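Local atomic coordinates of solute-binding protein (Thermoactinomyces vulgaris, PDB entry 2ZYO), a protein that binds cyclodextrins and linear maltodextrins such as maltotetraose, and probably delivers them to a membrane sugar transporter. Residues Trp284-Ser287 with Ala288-Tyr292; Glu318-Gln322 with Lys323-Asn327; Gly86-Thr90 with Lys91-Gln95. All blocks are in the same frame, centred on the assembly; numbering follows the deposited sequence.

Interaction 1: Trp284-Ser287 with Ala288-Tyr292; sequences WYLS and AYSKY
Two backbone N-H groups of the 288-292 segment turn back onto S287, one to its carbonyl and one to its hydroxyl. S290 N gives its hydrogen to S287 O at 3.1 Å, an i to i+3 bond that closes a type I beta turn from S287 to S290; the donor stands above the carbonyl plane, 67° out of it. Y289 N donates to S287 OG at 3.0 Å. The hydroxyl can accept there because OG is anti to its own backbone N (chi1 169°), which sets it beside the carbonyl carbon where the chain bends.

Van der Waals contacts follow the same bend. S287 OG lies at the edge of the Y289 ring, in its plane, 3.7 Å from Y289 CD2. L286 CD1 reaches S290 CB at 4.0 Å.

An ST turn follows: S290 OG accepts from Y292 N at 3.2 Å and is also hydrogen-bonded to D76 OD1.

The bend thus carries strand 278-287 into helix 293-302, with Y292 at its N-cap position. L286 packs on P293, A296 and T297 of that helix and on L77 of strand 77-81, while Y292 leans on L21 of strand 20-25.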
# COMPACT_ATOMS: atom_id res chain seq x y z
N TRP A 284 12.96 -2.13 -4.02
CA TRP A 284 14.18 -1.52 -4.54
C TRP A 284 14.08 -1.48 -6.06
O TRP A 284 13.73 -2.48 -6.68
CB TRP A 284 15.41 -2.36 -4.17
CG TRP A 284 15.83 -2.28 -2.74
CD1 TRP A 284 15.87 -3.31 -1.84
CD2 TRP A 284 16.29 -1.12 -2.04
NE1 TRP A 284 16.32 -2.86 -0.62
CE2 TRP A 284 16.58 -1.51 -0.72
CE3 TRP A 284 16.48 0.22 -2.40
CZ2 TRP A 284 17.06 -0.62 0.25
CZ3 TRP A 284 16.95 1.12 -1.44
CH2 TRP A 284 17.23 0.69 -0.13
N TYR A 285 14.40 -0.32 -6.63
CA TYR A 285 14.38 -0.14 -8.09
C TYR A 285 15.77 0.23 -8.58
O TYR A 285 16.62 0.68 -7.81
CB TYR A 285 13.35 0.91 -8.51
CG TYR A 285 12.05 0.78 -7.76
CD1 TYR A 285 11.34 -0.42 -7.75
CD2 TYR A 285 11.53 1.85 -7.03
CE1 TYR A 285 10.15 -0.55 -7.05
CE2 TYR A 285 10.34 1.73 -6.32
CZ TYR A 285 9.66 0.53 -6.34
OH TYR A 285 8.48 0.40 -5.64
N LEU A 286 16.01 0.01 -9.88
CA LEU A 286 17.31 0.26 -10.49
C LEU A 286 17.26 1.50 -11.37
O LEU A 286 16.52 1.54 -12.35
CB LEU A 286 17.73 -0.97 -11.31
CG LEU A 286 19.06 -0.95 -12.07
CD1 LEU A 286 20.24 -0.68 -11.15
CD2 LEU A 286 19.25 -2.26 -12.82
N SER A 287 18.04 2.50 -11.00
CA SER A 287 18.10 3.75 -11.75
C SER A 287 18.53 3.50 -13.19
O SER A 287 19.47 2.73 -13.44
CB SER A 287 19.07 4.73 -11.10
OG SER A 287 19.33 5.84 -11.95
N ALA A 288 17.85 4.16 -14.12
CA ALA A 288 18.21 4.08 -15.54
C ALA A 288 19.59 4.69 -15.80
O ALA A 288 20.21 4.43 -16.84
CB ALA A 288 17.16 4.78 -16.39
N TYR A 289 20.07 5.47 -14.83
CA TYR A 289 21.35 6.16 -14.95
C TYR A 289 22.51 5.39 -14.30
O TYR A 289 23.65 5.84 -14.34
CB TYR A 289 21.24 7.57 -14.37
CG TYR A 289 20.18 8.39 -15.06
CD1 TYR A 289 20.46 9.06 -16.25
CD2 TYR A 289 18.89 8.46 -14.54
CE1 TYR A 289 19.48 9.81 -16.89
CE2 TYR A 289 17.90 9.20 -15.18
CZ TYR A 289 18.20 9.87 -16.36
OH TYR A 289 17.23 10.60 -16.99
N SER A 290 22.20 4.23 -13.72
CA SER A 290 23.24 3.40 -13.14
C SER A 290 24.17 2.86 -14.22
O SER A 290 23.71 2.36 -15.25
CB SER A 290 22.64 2.23 -12.36
OG SER A 290 23.68 1.39 -11.85
N LYS A 291 25.47 2.97 -13.97
CA LYS A 291 26.50 2.48 -14.88
C LYS A 291 26.81 1.01 -14.59
O LYS A 291 27.58 0.37 -15.32
CB LYS A 291 27.77 3.32 -14.77
CG LYS A 291 27.59 4.80 -15.09
CD LYS A 291 27.61 5.07 -16.59
CE LYS A 291 27.51 6.57 -16.89
NZ LYS A 291 28.57 7.38 -16.21
N TYR A 292 26.20 0.48 -13.53
CA TYR A 292 26.47 -0.89 -13.09
C TYR A 292 25.19 -1.69 -12.84
O TYR A 292 24.97 -2.15 -11.71
CB TYR A 292 27.36 -0.89 -11.84
CG TYR A 292 28.60 -0.03 -11.97
CD1 TYR A 292 29.74 -0.51 -12.61
CD2 TYR A 292 28.62 1.26 -11.44
CE1 TYR A 292 30.88 0.28 -12.74
CE2 TYR A 292 29.76 2.06 -11.56
CZ TYR A 292 30.88 1.56 -12.20
OH TYR A 292 32.00 2.36 -12.31

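Interaction 2: Glu318-Gln322 with Lys323-Asn327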
# COMPACT_ATOMS: atom_id res chain seq x y z
N GLU A 318 7.85 -4.00 9.38
CA GLU A 318 7.21 -4.03 8.07
C GLU A 318 7.25 -5.44 7.51
O GLU A 318 8.30 -6.07 7.46
CB GLU A 318 7.88 -3.04 7.11
CG GLU A 318 7.87 -1.58 7.57
CD GLU A 318 8.26 -0.60 6.47
OE1 GLU A 318 9.08 -0.95 5.60
OE2 GLU A 318 7.75 0.54 6.48
N ILE A 319 6.08 -5.92 7.08
CA ILE A 319 5.94 -7.28 6.57
C ILE A 319 6.69 -7.46 5.25
O ILE A 319 6.40 -6.76 4.28
CB ILE A 319 4.45 -7.66 6.37
CG1 ILE A 319 3.70 -7.54 7.70
CG2 ILE A 319 4.31 -9.07 5.80
CD1 ILE A 319 2.19 -7.51 7.56
N PRO A 320 7.64 -8.41 5.20
CA PRO A 320 8.31 -8.68 3.94
C PRO A 320 7.50 -9.68 3.10
O PRO A 320 7.17 -10.76 3.59
CB PRO A 320 9.65 -9.29 4.37
CG PRO A 320 9.38 -9.93 5.70
CD PRO A 320 8.15 -9.26 6.30
N PRO A 321 7.17 -9.32 1.84
CA PRO A 321 6.38 -10.24 1.03
C PRO A 321 7.26 -11.32 0.41
O PRO A 321 7.35 -11.46 -0.81
CB PRO A 321 5.76 -9.33 -0.02
CG PRO A 321 6.72 -8.20 -0.17
CD PRO A 321 7.49 -8.07 1.12
N GLN A 322 7.91 -12.07 1.29
CA GLN A 322 8.83 -13.14 0.94
C GLN A 322 8.13 -14.44 1.35
O GLN A 322 7.73 -14.58 2.50
CB GLN A 322 10.14 -12.94 1.71
CG GLN A 322 11.40 -13.46 1.01
CD GLN A 322 11.70 -14.93 1.27
OE1 GLN A 322 12.67 -15.47 0.73
NE2 GLN A 322 10.88 -15.58 2.09
N LYS A 323 7.99 -15.36 0.40
CA LYS A 323 7.13 -16.55 0.57
C LYS A 323 7.38 -17.34 1.85
O LYS A 323 6.45 -17.62 2.61
CB LYS A 323 7.22 -17.47 -0.65
CG LYS A 323 6.53 -16.94 -1.90
CD LYS A 323 6.49 -18.01 -2.98
CE LYS A 323 5.78 -17.52 -4.23
NZ LYS A 323 5.88 -18.51 -5.33
N GLU A 324 8.64 -17.70 2.09
CA GLU A 324 9.00 -18.47 3.29
C GLU A 324 8.75 -17.69 4.57
O GLU A 324 8.26 -18.24 5.56
CB GLU A 324 10.46 -18.92 3.23
CG GLU A 324 10.72 -20.07 2.27
CD GLU A 324 12.03 -20.77 2.55
OE1 GLU A 324 12.09 -21.51 3.55
OE2 GLU A 324 12.99 -20.57 1.79
N LEU A 325 9.08 -16.40 4.56
CA LEU A 325 8.93 -15.55 5.74
C LEU A 325 7.47 -15.34 6.13
O LEU A 325 7.15 -15.25 7.32
CB LEU A 325 9.64 -14.21 5.55
CG LEU A 325 11.17 -14.25 5.47
CD1 LEU A 325 11.74 -12.87 5.21
CD2 LEU A 325 11.78 -14.84 6.74
N LEU A 326 6.59 -15.28 5.13
CA LEU A 326 5.16 -15.14 5.37
C LEU A 326 4.57 -16.38 6.06
O LEU A 326 3.53 -16.29 6.72
CB LEU A 326 4.42 -14.86 4.05
CG LEU A 326 4.66 -13.49 3.41
CD1 LEU A 326 4.05 -13.44 2.01
CD2 LEU A 326 4.11 -12.37 4.28
N ASN A 327 5.25 -17.51 5.91
CA ASN A 327 4.84 -18.77 6.54
C ASN A 327 5.56 -19.03 7.87
O ASN A 327 5.30 -20.03 8.55
CB ASN A 327 5.06 -19.93 5.57
CG ASN A 327 4.07 -19.93 4.42
OD1 ASN A 327 4.44 -19.78 3.25
ND2 ASN A 327 2.79 -20.08 4.74
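Q322 O receives the backbone hydrogen of L326 at 3.0 Å from L326 N, and the C=O...N angle of 172° puts the donor nearly straight ahead of the carbonyl. This i to i+4 bond ties the loop to the first turn of the short, weakly bonded helix 323-326. Apolar atoms crowd the same oxygen: L326 CG is 3.4 Å from Q322 O.

Beyond it the L326 side chain forks over the loop. Its CD2 methyl lies 3.6 Å from I319 CG2, where the two side chains cross at about a right angle; the same methyl also rests against P320 O. The other branch, CD1, lies over P321 CA at 4.1 Å. An alanine in place of L326 would probably leave I319 CG2 without its partner and open a gap between the helix and the two prolines.

L325 serves a different side of the loop. Its CG stands anti to the carbonyl carbon (chi1 -68°), a course that brings CD1 within 3.8 Å of P320 CG, again with the side chains crossed, and equally close to Q322 CB. Q322 itself is bent at chi2 (-87°), which folds its amide back beside the start of the helix.

The buried loop is wedged between other elements: P320 and L325 meet L309 of helix 306-316, and I319 and P321 pack on I128 of strand 120-136. E324 sends its carboxylate outward to a salt bridge with K306.

P321 is the centre of an inverse gamma turn, spanned by a weak 2.7 Å bond from Q322 N to P320 O. The arrangement is thus an inverse gamma turn in the loop joining helix 306-316 to the short helix 323-326, held to the helix start by the L326 N to Q322 O bond and by packing of L325 and L326.

Interaction 3: Gly86-Thr90 with Lys91-Gln95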
# COMPACT_ATOMS: atom_id res chain seq x y z
N GLY A 86 4.61 3.82 -12.51
CA GLY A 86 4.26 4.18 -13.88
C GLY A 86 4.87 5.49 -14.33
O GLY A 86 5.43 5.57 -15.43
N GLU A 87 4.77 6.51 -13.48
CA GLU A 87 5.38 7.81 -13.72
C GLU A 87 6.89 7.68 -13.92
O GLU A 87 7.45 8.29 -14.84
CB GLU A 87 5.10 8.76 -12.55
CG GLU A 87 3.66 9.26 -12.48
CD GLU A 87 3.27 9.74 -11.09
OE1 GLU A 87 4.00 10.56 -10.50
OE2 GLU A 87 2.22 9.28 -10.58
N ALA A 88 7.54 6.88 -13.08
CA ALA A 88 8.98 6.68 -13.14
C ALA A 88 9.43 5.95 -14.40
O ALA A 88 10.43 6.33 -15.02
CB ALA A 88 9.46 5.94 -11.90
N VAL A 89 8.69 4.91 -14.78
CA VAL A 89 9.03 4.10 -15.95
C VAL A 89 8.86 4.88 -17.26
O VAL A 89 9.76 4.88 -18.10
CB VAL A 89 8.22 2.77 -15.98
CG1 VAL A 89 8.40 2.05 -17.31
CG2 VAL A 89 8.63 1.86 -14.83
N THR A 90 7.72 5.54 -17.41
CA THR A 90 7.40 6.30 -18.62
C THR A 90 8.35 7.48 -18.85
O THR A 90 8.62 7.85 -20.00
CB THR A 90 5.93 6.79 -18.64
OG1 THR A 90 5.66 7.56 -17.46
CG2 THR A 90 4.97 5.61 -18.70
N LYS A 91 8.85 8.06 -17.76
CA LYS A 91 9.79 9.19 -17.83
C LYS A 91 11.25 8.74 -17.93
O LYS A 91 12.16 9.57 -18.01
CB LYS A 91 9.60 10.12 -16.62
CG LYS A 91 8.23 10.80 -16.55
CD LYS A 91 8.16 12.06 -17.40
CE LYS A 91 6.75 12.61 -17.44
NZ LYS A 91 6.26 13.03 -16.09
N GLY A 92 11.46 7.43 -17.92
CA GLY A 92 12.78 6.84 -18.12
C GLY A 92 13.72 6.99 -16.93
O GLY A 92 14.94 7.05 -17.11
N LEU A 93 13.15 7.04 -15.73
CA LEU A 93 13.94 7.11 -14.50
C LEU A 93 14.52 5.77 -14.10
O LEU A 93 15.59 5.69 -13.48
CB LEU A 93 13.10 7.65 -13.34
CG LEU A 93 13.07 9.15 -13.08
CD1 LEU A 93 12.22 9.43 -11.86
CD2 LEU A 93 14.47 9.70 -12.88
N LEU A 94 13.81 4.70 -14.45
CA LEU A 94 14.18 3.35 -14.05
C LEU A 94 14.41 2.45 -15.25
O LEU A 94 13.83 2.66 -16.31
CB LEU A 94 13.08 2.75 -13.16
CG LEU A 94 12.66 3.52 -11.91
CD1 LEU A 94 11.52 2.80 -11.22
CD2 LEU A 94 13.83 3.73 -10.94
N GLN A 95 15.29 1.47 -15.07
CA GLN A 95 15.49 0.43 -16.07
C GLN A 95 15.07 -0.91 -15.47
O GLN A 95 15.12 -1.09 -14.25
CB GLN A 95 16.95 0.40 -16.54
CG GLN A 95 17.98 0.16 -15.45
CD GLN A 95 19.38 0.04 -16.00
OE1 GLN A 95 19.65 -0.82 -16.85
NE2 GLN A 95 20.29 0.88 -15.52
O HOH W 1 11.85 3.07 -18.35
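A88 O accepts from L93 N at 2.9 Å, the bond that reaches furthest round the end of helix 85-90, and V89 O accepts from G92 N at 3.1 Å. Together with the positive phi of G92 (74°), a backbone conformation that glycine adopts readily, these two bonds returning to the final helical carbonyls define a Schellman motif. The approaches differ: L93 N lies nearly in line with its carbonyl, whereas G92 N stands well above the carbonyl plane of V89.

Apolar contact accompanies these bonds: A88 CB meets L94 CD1 at 3.8 Å and, more loosely, L93 CB at 4.3 Å. L93 CB also lies beside A88 O. One residue earlier, K91 N keeps the i to i+4 bond to E87 O, with K91 CG pressed on that same oxygen.

Further out, T90 OG1 occupies the site between its backbone N and carbonyl carbon (chi1 56°) and donates to G86 O at 2.9 Å. T90 N reaches this oxygen from the opposite face, so one carbonyl holds both groups. A water donates to V89 O at 2.8 Å and to L94 O, bridging the helix end to the outgoing chain; L94 N is buried without a partner in the model.

The cap sits among helix 61-71 and two strands of the mixed sheet: L93 packs on T66 of that helix, A88 on W80 of strand 77-81, and V89 and L94 on Y122 of strand 120-136.

Interactions 1 and 3 touch each other, with centres 11 Å apart. Strand 94-95 runs antiparallel to strand 278-287 in the mixed sheet, and the two turns meet where strand 278-287 ends and strand 94-95 begins: A288 N lies 2.8 Å from L93 O and S287 O 2.9 Å from Q95 NE2, both probable hydrogen bonds, with A288 CB packed on G92 O. Interaction 2 stands apart, its centre 25 Å from that of interaction 1 and 27 Å from that of interaction 3. Relative to the bound maltodextrin, interaction 3 is near, the E87 side chain being about 8 Å from a glucose and close in sequence to the pocket residue R84; in interaction 2 the side chain of I319 is about 13 Å from a bound glucose.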